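Local coordinates for protein angel homolog 2 (Homo sapiens, PDB 6RW0) that removes 2',3'-cyclic phosphates from RNA ends, belongs to the CCR4 deadenylase family and probably binds the 3' untranslated regions of messenger RNA, at residues A[62-67]-A[135-140]; A[82-87]-A[413-418]; A[104-109]-A[113-118]; A[156-161]-A[192-197]. One frame throughout, in Å; residues are numbered along the deposited sequence.

How the contacts relate
Contacts 1, 2 and 3 share one side of the fold and touch one another. Contact 4 lies nearest the centre of the chain and belongs to the other sheet. It also touches contacts 1 and 3, across the interface of the two sheets, but not contact 2. Contacts 1 and 3 use neighbouring strands, 137-144 and 100-107, of the first sheet. Contacts 2 and 4 are buried, while contacts 1 and 3 are partly exposed. Their chemistry differs accordingly. Contact 2 rests on an arginine that binds backbone carbonyl oxygens. Contact 4 is an aromatic edge against a threonine and a leucine. Contact 1 is mainly van der Waals packing. Contact 3 joins a strand to its following helix, and its Glu105 binds magnesium.

Contact 1: residues A[62-67]-A[135-140]; sequences QDLLED and KPDGCA
Pro136 and Asp137, at the start of strand 137-144 in one of the two main sheets of the endonuclease/exonuclease/phosphatase fold, meet one side of the short helix 62-67. Pro136 comes first and lies beside Asp63. The two side chains run past each other in opposite directions. Asp63 OD2 rests 3.4 Å from Pro136 CB, a van der Waals contact. The same ring reaches Leu64, where Pro136 CG is 4.2 Å from Leu64 CD2. This is the apolar part of the contact.

Asp137 follows and starts the strand. Its CG sits between the backbone N and the carbonyl carbon (chi1 65°), which brings the carboxylate toward the helix. Leu64 crosses it at about a right angle. The methyl Leu64 CD1 is 3.8 Å from Asp137 OD1 and 3.9 Å from Asp137 OD2, so the methyl sits over the face of the carboxylate. The charge of Asp137 is met elsewhere, by a salt bridge to Arg131. The side chain of Leu64 comes, at its nearest atom, to about 5 Å from the bound magnesium ion, so this contact borders the metal site.

From Gly138 onward the strand leads away from the helix and into the sheet. The helix has its own brace, turned away from Pro136. Gln62 NE2 donates to Glu66 OE2 at 3.1 Å, with an N-H...O angle of 171° and the acceptor in the Gln62 amide plane.

Contact 2: residues A[82-87]-A[413-418]; sequences WSFRFP and NNSSDH
Arg85 meets the backbone of Ser415 with the edge of its guanidinium group. Ser415 O lies in the guanidinium plane, 2.9 Å from Arg85 NH1, and the N-H...O angle is 168°. The side chain bends at chi3 (-56°), which turns the guanidinium back to this carbonyl. Closer to the backbones, Arg85 CB packs on Ser415 CB at 3.7 Å. Phe84 approaches from another direction. Its CE1 is 4.1 Å from Ser415 OG, and the ring meets that oxygen obliquely. The hydroxyl itself bonds to Asn88.

Arg85 also binds the carbonyls of Ile59 and Leu60 and the side chain of Gln62, so one guanidinium ties the loop at Ile59 and Leu60, helix 62-67 and the 413-418 loop together. A leucine in its place would probably leave the carbonyl oxygens of Ser415, Ile59 and Leu60 without these donors and let the loop shift.

The loop then forms an ST turn, in which His418 N donates to Ser416 OG at 3.0 Å. Ser416, Asp417 and His418 match the Ser-Asp-His sequence near the active site of family relatives. The contact thus joins helix 82-96 to the loop before strand 421-428. Trp82 and Phe86 of the helix pack on helix 108-121, and Ser416 OG bonds to Asn58 at the end of strand 49-58.

Contact 3: residues A[104-109]-A[113-118]; sequences QEVQED and AEIRPS. With MG (magnesium ion), chain B.
Val106 and Ile115 meet through methyl groups, with Val106 CG1 4.2 Å from Ile115 CD1. The backbone adds one helical bond, from Ala113 N to Asp109 O at 3.0 Å. Together they set the first turns of helix 108-121 against the end of the strand it follows.

Next to Val106, Glu105 points to the metal. Glu105 OE2 binds magnesium at 2.3 Å and is its only protein ligand. Five waters complete an octahedron, with water 3 opposite the carboxylate. Water 1 donates to Glu105 OE1 at 2.8 Å, so both carboxylate oxygens are engaged and the group is kept from turning. The chain beyond CG is extended, which carries the carboxylate out to the ion. Asn58 ND2 and Ser61 N also bond to this carboxylate.

The backbone here is a G1 beta bulge: Glu105 and Val106 both face Gly138 on the neighbouring strand. In this family the glutamate at this place in the strand is a familiar magnesium ligand.

Further out, Gln107 takes the N-cap position. Its NE2 donates to Asp109 OD1 at 2.9 Å, on the syn lone pair, with the acceptor 7° out of the amide plane. Gln107 OE1 accepts from Asp63 N and Ser61 OG, which fixes the amide's flip. Down the helix, Ser118 N and Ser118 OG reach Glu114 O from opposite faces of its carbonyl plane.

Contact 4: residues A[156-161]-A[192-197]; sequences VEFFRP and ANTHLL
The second sheet of the endonuclease/exonuclease/phosphatase fold brings Phe158, just past the end of strand 148-157, against Thr194, near the end of strand 189-195, and Leu196, just past it. Thr194 meets the ring at its edge. Thr194 OG1 lies near the ring plane, 3.3 Å from Phe158 CE2 and 3.4 Å from Phe158 CZ. The oxygen therefore faces the rim hydrogens of the ring and not its pi face. The two side chains cross at about a right angle.

Thr194 is turned so that OG1 stands opposite its backbone N (chi1 -167°). That position also suits a second partner, since OG1 bonds to the carbonyl of Val171. This bond satisfies the buried hydroxyl, and the ring edge abuts the same oxygen. Leu196 adds an apolar touch. Its CD2 is 3.9 Å from Phe158 CE2 and meets the ring obliquely. CE2 touches both the threonine oxygen and the leucine methyl, while CZ touches the oxygen as well.

Strands 148-157 and 189-195 are not neighbours in the sheet. Strand 171-179 runs between them, antiparallel to both, and Val171 belongs to it. Phe158 reaches across the start of that strand. Helix 203-220 packs nearby, with Gln209 on Phe158 and Leu213 on Thr194. On strand 189-195, Asn193 bonds to Leu103 and Gln104 of strand 100-107, which links this sheet to the other.

Contact 1: residues A[62-67]-A[135-140]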
# COMPACT_ATOMS: atom_id res chain seq x y z
N GLN A 62 5.45 -15.21 7.04
CA GLN A 62 5.94 -16.05 8.14
C GLN A 62 7.46 -15.96 8.27
O GLN A 62 7.98 -15.90 9.40
CB GLN A 62 5.52 -17.50 7.95
CG GLN A 62 5.76 -18.35 9.19
CD GLN A 62 4.85 -17.95 10.34
OE1 GLN A 62 3.77 -17.42 10.12
NE2 GLN A 62 5.27 -18.24 11.56
N ASP A 63 8.19 -15.97 7.15
CA ASP A 63 9.64 -15.87 7.22
C ASP A 63 10.05 -14.56 7.89
O ASP A 63 10.97 -14.52 8.70
CB ASP A 63 10.27 -15.90 5.83
CG ASP A 63 10.31 -17.28 5.20
OD1 ASP A 63 9.91 -18.27 5.84
OD2 ASP A 63 10.76 -17.37 4.04
N LEU A 64 9.38 -13.46 7.52
CA LEU A 64 9.71 -12.16 8.11
C LEU A 64 9.30 -12.09 9.57
O LEU A 64 10.01 -11.47 10.38
CB LEU A 64 9.11 -11.02 7.29
CG LEU A 64 9.61 -10.96 5.84
CD1 LEU A 64 8.99 -9.73 5.16
CD2 LEU A 64 11.12 -10.95 5.74
N LEU A 65 8.20 -12.73 9.95
CA LEU A 65 7.83 -12.82 11.36
C LEU A 65 8.94 -13.50 12.15
O LEU A 65 9.43 -12.97 13.15
CB LEU A 65 6.52 -13.59 11.46
CG LEU A 65 5.79 -13.72 12.78
CD1 LEU A 65 4.41 -14.34 12.51
CD2 LEU A 65 6.56 -14.56 13.78
N GLU A 66 9.38 -14.67 11.67
CA GLU A 66 10.39 -15.45 12.38
C GLU A 66 11.74 -14.76 12.38
O GLU A 66 12.48 -14.87 13.37
CB GLU A 66 10.45 -16.86 11.78
CG GLU A 66 9.18 -17.64 12.11
CD GLU A 66 9.09 -19.00 11.48
OE1 GLU A 66 10.05 -19.42 10.80
OE2 GLU A 66 8.03 -19.64 11.66
N ASP A 67 12.07 -14.03 11.32
CA ASP A 67 13.33 -13.31 11.25
C ASP A 67 13.35 -12.09 12.16
O ASP A 67 14.42 -11.54 12.42
CB ASP A 67 13.57 -12.77 9.84
CG ASP A 67 14.07 -13.82 8.87
OD1 ASP A 67 14.41 -14.94 9.30
OD2 ASP A 67 14.13 -13.50 7.66
N LYS A 135 14.67 -12.17 -1.20
CA LYS A 135 13.52 -11.86 -0.38
C LYS A 135 12.42 -12.88 -0.66
O LYS A 135 12.30 -13.38 -1.78
CB LYS A 135 13.04 -10.46 -0.71
CG LYS A 135 14.10 -9.38 -0.50
CD LYS A 135 14.64 -9.36 0.93
CE LYS A 135 15.66 -8.22 1.11
NZ LYS A 135 16.80 -8.42 0.16
N PRO A 136 11.64 -13.24 0.35
CA PRO A 136 10.69 -14.34 0.21
C PRO A 136 9.27 -13.97 -0.18
O PRO A 136 8.45 -14.88 -0.37
CB PRO A 136 10.68 -14.94 1.64
CG PRO A 136 10.84 -13.72 2.53
CD PRO A 136 11.80 -12.81 1.76
N ASP A 137 8.95 -12.68 -0.30
CA ASP A 137 7.58 -12.23 -0.27
C ASP A 137 7.36 -11.16 -1.32
O ASP A 137 8.30 -10.62 -1.90
CB ASP A 137 7.22 -11.62 1.11
CG ASP A 137 8.02 -10.35 1.41
OD1 ASP A 137 9.26 -10.43 1.43
OD2 ASP A 137 7.44 -9.26 1.61
N GLY A 138 6.09 -10.83 -1.53
CA GLY A 138 5.77 -9.79 -2.48
C GLY A 138 4.34 -9.31 -2.39
O GLY A 138 3.64 -9.54 -1.40
N CYS A 139 3.94 -8.63 -3.44
CA CYS A 139 2.61 -8.04 -3.55
C CYS A 139 1.73 -8.89 -4.44
O CYS A 139 2.18 -9.45 -5.46
CB CYS A 139 2.68 -6.66 -4.19
SG CYS A 139 3.47 -5.39 -3.23
N ALA A 140 0.45 -8.94 -4.12
CA ALA A 140 -0.53 -9.57 -4.99
C ALA A 140 -1.69 -8.61 -5.20
O ALA A 140 -2.06 -7.87 -4.29
CB ALA A 140 -1.04 -10.90 -4.42

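Contact 2: residues A[82-87]-A[413-418]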
# COMPACT_ATOMS: atom_id res chain seq x y z
N TRP A 82 2.18 -20.33 11.17
CA TRP A 82 1.42 -20.13 9.93
C TRP A 82 0.19 -21.03 9.89
O TRP A 82 -0.83 -20.64 9.32
CB TRP A 82 2.32 -20.38 8.72
CG TRP A 82 1.67 -20.17 7.39
CD1 TRP A 82 1.49 -21.12 6.42
CD2 TRP A 82 1.11 -18.96 6.87
NE1 TRP A 82 0.88 -20.56 5.32
CE2 TRP A 82 0.62 -19.24 5.58
CE3 TRP A 82 0.97 -17.67 7.37
CZ2 TRP A 82 0.01 -18.27 4.79
CZ3 TRP A 82 0.38 -16.71 6.58
CH2 TRP A 82 -0.10 -17.02 5.31
N SER A 83 0.26 -22.22 10.48
CA SER A 83 -0.91 -23.10 10.52
C SER A 83 -2.06 -22.49 11.30
O SER A 83 -3.22 -22.87 11.10
CB SER A 83 -0.52 -24.44 11.14
OG SER A 83 -0.05 -24.26 12.47
N PHE A 84 -1.76 -21.57 12.23
CA PHE A 84 -2.75 -20.82 12.99
C PHE A 84 -3.19 -19.56 12.24
O PHE A 84 -4.39 -19.27 12.13
CB PHE A 84 -2.17 -20.44 14.37
CG PHE A 84 -3.17 -19.81 15.29
CD1 PHE A 84 -3.42 -18.44 15.24
CD2 PHE A 84 -3.88 -20.58 16.19
CE1 PHE A 84 -4.36 -17.86 16.07
CE2 PHE A 84 -4.82 -19.99 17.03
CZ PHE A 84 -5.07 -18.63 16.96
N ARG A 85 -2.23 -18.82 11.69
CA ARG A 85 -2.54 -17.52 11.13
C ARG A 85 -3.30 -17.61 9.81
O ARG A 85 -4.22 -16.82 9.58
CB ARG A 85 -1.25 -16.72 10.93
CG ARG A 85 -0.50 -16.45 12.22
CD ARG A 85 0.53 -15.33 12.06
NE ARG A 85 1.51 -15.56 11.00
CZ ARG A 85 1.64 -14.82 9.89
NH1 ARG A 85 0.83 -13.80 9.63
NH2 ARG A 85 2.59 -15.11 9.02
N PHE A 86 -2.89 -18.50 8.92
CA PHE A 86 -3.51 -18.50 7.59
C PHE A 86 -5.01 -18.76 7.65
O PHE A 86 -5.77 -18.05 6.97
CB PHE A 86 -2.81 -19.47 6.64
CG PHE A 86 -3.52 -19.57 5.33
CD1 PHE A 86 -3.60 -18.48 4.49
CD2 PHE A 86 -4.14 -20.75 4.95
CE1 PHE A 86 -4.28 -18.56 3.27
CE2 PHE A 86 -4.81 -20.83 3.75
CZ PHE A 86 -4.88 -19.74 2.92
N PRO A 87 -5.51 -19.74 8.42
CA PRO A 87 -6.98 -19.88 8.49
C PRO A 87 -7.69 -18.62 8.95
O PRO A 87 -8.79 -18.33 8.45
CB PRO A 87 -7.18 -21.06 9.45
CG PRO A 87 -5.91 -21.85 9.33
CD PRO A 87 -4.81 -20.83 9.11
N ASN A 413 -6.92 -13.75 17.46
CA ASN A 413 -8.04 -13.43 16.52
C ASN A 413 -7.61 -12.64 15.26
O ASN A 413 -8.20 -12.86 14.21
CB ASN A 413 -9.15 -12.77 17.35
CG ASN A 413 -9.60 -13.66 18.49
OD1 ASN A 413 -9.55 -13.30 19.67
ND2 ASN A 413 -10.05 -14.86 18.16
N ASN A 414 -6.68 -11.70 15.36
CA ASN A 414 -6.18 -10.87 14.23
C ASN A 414 -4.80 -11.42 13.91
O ASN A 414 -3.94 -11.20 14.70
CB ASN A 414 -6.14 -9.40 14.60
CG ASN A 414 -7.44 -8.91 15.18
OD1 ASN A 414 -7.50 -8.57 16.36
ND2 ASN A 414 -8.46 -8.83 14.35
N SER A 415 -4.61 -12.04 12.76
CA SER A 415 -3.42 -12.85 12.54
C SER A 415 -2.35 -12.17 11.69
O SER A 415 -1.43 -12.84 11.22
CB SER A 415 -3.78 -14.23 12.00
OG SER A 415 -4.29 -15.04 13.05
N SER A 416 -2.41 -10.85 11.54
CA SER A 416 -1.30 -10.07 11.02
C SER A 416 -0.93 -8.99 12.03
O SER A 416 -1.72 -8.67 12.94
CB SER A 416 -1.68 -9.44 9.68
OG SER A 416 -0.65 -8.57 9.28
N ASP A 417 0.27 -8.43 11.89
CA ASP A 417 0.64 -7.24 12.65
C ASP A 417 0.08 -5.96 12.02
O ASP A 417 0.31 -4.87 12.55
CB ASP A 417 2.14 -7.14 12.96
CG ASP A 417 3.02 -7.08 11.73
OD1 ASP A 417 2.55 -7.38 10.63
OD2 ASP A 417 4.21 -6.74 11.90
N HIS A 418 -0.66 -6.08 10.92
CA HIS A 418 -1.41 -4.97 10.36
C HIS A 418 -2.90 -5.28 10.40
O HIS A 418 -3.32 -6.43 10.50
CB HIS A 418 -1.05 -4.70 8.89
CG HIS A 418 0.36 -4.28 8.69
ND1 HIS A 418 0.71 -3.04 8.18
CD2 HIS A 418 1.53 -4.92 8.93
CE1 HIS A 418 2.03 -2.95 8.12
NE2 HIS A 418 2.55 -4.08 8.58

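Contact 3: residues A[104-109]-A[113-118]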
# COMPACT_ATOMS: atom_id res chain seq x y z
N GLN A 104 0.00 -7.41 0.69
CA GLN A 104 1.44 -7.30 0.84
C GLN A 104 1.95 -8.39 1.78
O GLN A 104 1.19 -8.98 2.55
CB GLN A 104 1.87 -5.90 1.33
CG GLN A 104 1.23 -4.74 0.54
CD GLN A 104 -0.14 -4.36 1.05
OE1 GLN A 104 -0.42 -4.45 2.25
NE2 GLN A 104 -1.01 -3.95 0.15
N GLU A 105 3.26 -8.63 1.70
CA GLU A 105 3.94 -9.67 2.48
C GLU A 105 3.37 -11.06 2.19
O GLU A 105 3.23 -11.90 3.09
CB GLU A 105 4.00 -9.34 3.97
CG GLU A 105 4.92 -8.17 4.19
CD GLU A 105 5.45 -8.06 5.60
OE1 GLU A 105 5.59 -9.09 6.30
OE2 GLU A 105 5.74 -6.90 6.00
N VAL A 106 3.05 -11.29 0.92
CA VAL A 106 2.57 -12.58 0.43
C VAL A 106 3.80 -13.42 0.12
O VAL A 106 4.54 -13.14 -0.82
CB VAL A 106 1.69 -12.38 -0.81
CG1 VAL A 106 1.33 -13.72 -1.46
CG2 VAL A 106 0.48 -11.53 -0.45
N GLN A 107 4.02 -14.46 0.93
CA GLN A 107 5.21 -15.29 0.83
C GLN A 107 5.06 -16.30 -0.30
O GLN A 107 4.02 -16.95 -0.42
CB GLN A 107 5.44 -15.99 2.17
CG GLN A 107 6.72 -16.75 2.26
CD GLN A 107 7.05 -17.14 3.67
OE1 GLN A 107 7.12 -16.28 4.55
NE2 GLN A 107 7.23 -18.43 3.90
N GLU A 108 6.10 -16.43 -1.13
CA GLU A 108 5.96 -17.17 -2.39
C GLU A 108 5.55 -18.62 -2.16
O GLU A 108 4.64 -19.12 -2.84
CB GLU A 108 7.25 -17.09 -3.21
CG GLU A 108 7.13 -17.80 -4.57
CD GLU A 108 8.46 -17.98 -5.31
OE1 GLU A 108 9.50 -18.19 -4.65
OE2 GLU A 108 8.45 -17.89 -6.56
N ASP A 109 6.22 -19.33 -1.25
CA ASP A 109 5.92 -20.75 -1.09
C ASP A 109 4.49 -20.95 -0.59
O ASP A 109 3.73 -21.75 -1.15
CB ASP A 109 6.97 -21.51 -0.26
CG ASP A 109 7.20 -20.95 1.14
OD1 ASP A 109 6.60 -19.94 1.55
OD2 ASP A 109 8.01 -21.58 1.86
N ALA A 113 1.21 -22.79 -2.49
CA ALA A 113 0.67 -23.99 -1.86
C ALA A 113 -0.75 -23.79 -1.34
O ALA A 113 -1.55 -24.74 -1.36
CB ALA A 113 1.56 -24.39 -0.67
N GLU A 114 -1.06 -22.59 -0.85
CA GLU A 114 -2.27 -22.38 -0.08
C GLU A 114 -3.01 -21.08 -0.40
O GLU A 114 -4.24 -21.10 -0.57
CB GLU A 114 -1.96 -22.35 1.42
CG GLU A 114 -1.12 -23.48 1.96
CD GLU A 114 -0.56 -23.09 3.30
OE1 GLU A 114 -1.28 -23.27 4.31
OE2 GLU A 114 0.56 -22.53 3.33
N ILE A 115 -2.34 -19.94 -0.43
CA ILE A 115 -3.06 -18.65 -0.61
C ILE A 115 -3.69 -18.53 -1.99
O ILE A 115 -4.87 -18.30 -2.06
CB ILE A 115 -2.13 -17.45 -0.33
CG1 ILE A 115 -1.46 -17.55 1.03
CG2 ILE A 115 -2.91 -16.16 -0.47
CD1 ILE A 115 -0.34 -16.55 1.22
N ARG A 116 -2.93 -18.73 -3.06
CA ARG A 116 -3.50 -18.60 -4.41
C ARG A 116 -4.61 -19.65 -4.63
O ARG A 116 -5.65 -19.26 -5.06
CB ARG A 116 -2.42 -18.69 -5.48
CG ARG A 116 -2.90 -18.14 -6.81
CD ARG A 116 -1.87 -18.28 -7.89
NE ARG A 116 -2.23 -17.48 -9.04
CZ ARG A 116 -3.03 -17.88 -9.99
NH1 ARG A 116 -3.53 -19.10 -9.95
NH2 ARG A 116 -3.34 -17.08 -10.99
N PRO A 117 -4.46 -20.94 -4.30
CA PRO A 117 -5.55 -21.87 -4.52
C PRO A 117 -6.80 -21.48 -3.71
O PRO A 117 -7.85 -21.58 -4.21
CB PRO A 117 -4.98 -23.22 -4.07
CG PRO A 117 -3.51 -23.06 -4.21
CD PRO A 117 -3.27 -21.63 -3.80
N SER A 118 -6.62 -21.03 -2.48
CA SER A 118 -7.77 -20.66 -1.66
C SER A 118 -8.49 -19.45 -2.23
O SER A 118 -9.72 -19.43 -2.29
CB SER A 118 -7.32 -20.39 -0.22
OG SER A 118 -6.85 -21.58 0.40
MG MG B . 6.05 -6.21 8.16
O HOH W 1 7.23 -8.06 8.27
O HOH W 2 6.00 -5.84 10.40
O HOH W 3 8.22 -4.89 8.43
O HOH W 4 3.87 -7.22 8.29
O HOH W 5 5.25 -4.11 8.46

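Contact 4: residues A[156-161]-A[192-197]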
# COMPACT_ATOMS: atom_id res chain seq x y z
N VAL A 156 6.42 -3.77 -11.34
CA VAL A 156 7.44 -2.74 -11.14
C VAL A 156 8.50 -3.31 -10.21
O VAL A 156 8.18 -3.76 -9.10
CB VAL A 156 6.84 -1.47 -10.54
CG1 VAL A 156 7.86 -0.36 -10.51
CG2 VAL A 156 5.60 -1.01 -11.30
N GLU A 157 9.76 -3.31 -10.65
CA GLU A 157 10.89 -3.66 -9.80
C GLU A 157 11.62 -2.39 -9.42
O GLU A 157 12.09 -1.65 -10.31
CB GLU A 157 11.85 -4.61 -10.52
CG GLU A 157 11.26 -5.98 -10.74
CD GLU A 157 12.18 -6.96 -11.45
OE1 GLU A 157 13.26 -6.56 -11.94
OE2 GLU A 157 11.79 -8.15 -11.50
N PHE A 158 11.74 -2.11 -8.12
CA PHE A 158 12.46 -0.92 -7.71
C PHE A 158 13.97 -1.12 -7.70
O PHE A 158 14.71 -0.13 -7.67
CB PHE A 158 11.99 -0.41 -6.34
CG PHE A 158 10.50 -0.10 -6.27
CD1 PHE A 158 9.84 0.56 -7.31
CD2 PHE A 158 9.77 -0.44 -5.15
CE1 PHE A 158 8.48 0.84 -7.22
CE2 PHE A 158 8.44 -0.15 -5.06
CZ PHE A 158 7.78 0.48 -6.11
N PHE A 159 14.42 -2.35 -7.76
CA PHE A 159 15.86 -2.64 -7.80
C PHE A 159 16.40 -2.34 -9.20
O PHE A 159 15.91 -2.92 -10.14
CB PHE A 159 16.15 -4.11 -7.48
CG PHE A 159 17.60 -4.46 -7.57
CD1 PHE A 159 18.50 -3.93 -6.68
CD2 PHE A 159 18.08 -5.25 -8.58
CE1 PHE A 159 19.85 -4.21 -6.78
CE2 PHE A 159 19.42 -5.55 -8.68
CZ PHE A 159 20.30 -5.01 -7.79
N ARG A 160 17.37 -1.44 -9.32
CA ARG A 160 18.03 -1.17 -10.61
C ARG A 160 19.52 -1.49 -10.43
O ARG A 160 20.17 -0.75 -9.77
CB ARG A 160 17.82 0.28 -11.04
CG ARG A 160 16.44 0.56 -11.60
CD ARG A 160 16.27 0.02 -13.00
NE ARG A 160 17.16 0.68 -13.94
CZ ARG A 160 16.82 1.69 -14.73
NH1 ARG A 160 15.58 2.13 -14.75
NH2 ARG A 160 17.73 2.29 -15.46
N PRO A 161 20.09 -2.50 -11.08
CA PRO A 161 21.49 -2.81 -10.86
C PRO A 161 22.39 -1.70 -11.42
O PRO A 161 23.48 -1.65 -11.00
CB PRO A 161 21.70 -4.14 -11.58
CG PRO A 161 20.61 -4.22 -12.59
CD PRO A 161 19.47 -3.36 -12.07
N ALA A 192 -3.25 -0.21 -8.30
CA ALA A 192 -1.83 -0.29 -8.01
C ALA A 192 -1.64 -0.74 -6.57
O ALA A 192 -2.47 -0.46 -5.70
CB ALA A 192 -1.16 1.06 -8.23
N ASN A 193 -0.53 -1.44 -6.33
CA ASN A 193 -0.19 -1.98 -5.02
C ASN A 193 1.32 -1.96 -4.86
O ASN A 193 2.05 -2.24 -5.82
CB ASN A 193 -0.75 -3.41 -4.93
CG ASN A 193 -0.55 -4.07 -3.58
OD1 ASN A 193 -0.30 -3.41 -2.58
ND2 ASN A 193 -0.69 -5.39 -3.55
N THR A 194 1.79 -1.61 -3.67
CA THR A 194 3.22 -1.64 -3.40
C THR A 194 3.47 -1.85 -1.92
O THR A 194 2.57 -1.74 -1.09
CB THR A 194 3.90 -0.36 -3.91
OG1 THR A 194 5.32 -0.53 -3.92
CG2 THR A 194 3.59 0.85 -3.02
N HIS A 195 4.74 -2.12 -1.62
CA HIS A 195 5.25 -2.19 -0.25
C HIS A 195 6.62 -1.50 -0.33
O HIS A 195 7.57 -2.08 -0.87
CB HIS A 195 5.33 -3.63 0.22
CG HIS A 195 5.65 -3.77 1.67
ND1 HIS A 195 5.75 -5.00 2.28
CD2 HIS A 195 5.90 -2.85 2.62
CE1 HIS A 195 6.06 -4.83 3.56
NE2 HIS A 195 6.14 -3.53 3.80
N LEU A 196 6.69 -0.26 0.14
CA LEU A 196 7.92 0.50 0.05
C LEU A 196 8.93 0.08 1.11
O LEU A 196 8.58 -0.50 2.15
CB LEU A 196 7.66 2.00 0.20
CG LEU A 196 6.72 2.65 -0.83
CD1 LEU A 196 6.72 4.17 -0.64
CD2 LEU A 196 7.12 2.28 -2.26
N LEU A 197 10.20 0.38 0.84
CA LEU A 197 11.30 0.12 1.77
C LEU A 197 10.96 0.54 3.19
O LEU A 197 10.50 1.66 3.43
CB LEU A 197 12.50 0.94 1.29
CG LEU A 197 13.76 0.84 2.15
CD1 LEU A 197 14.26 -0.60 2.12
CD2 LEU A 197 14.81 1.78 1.65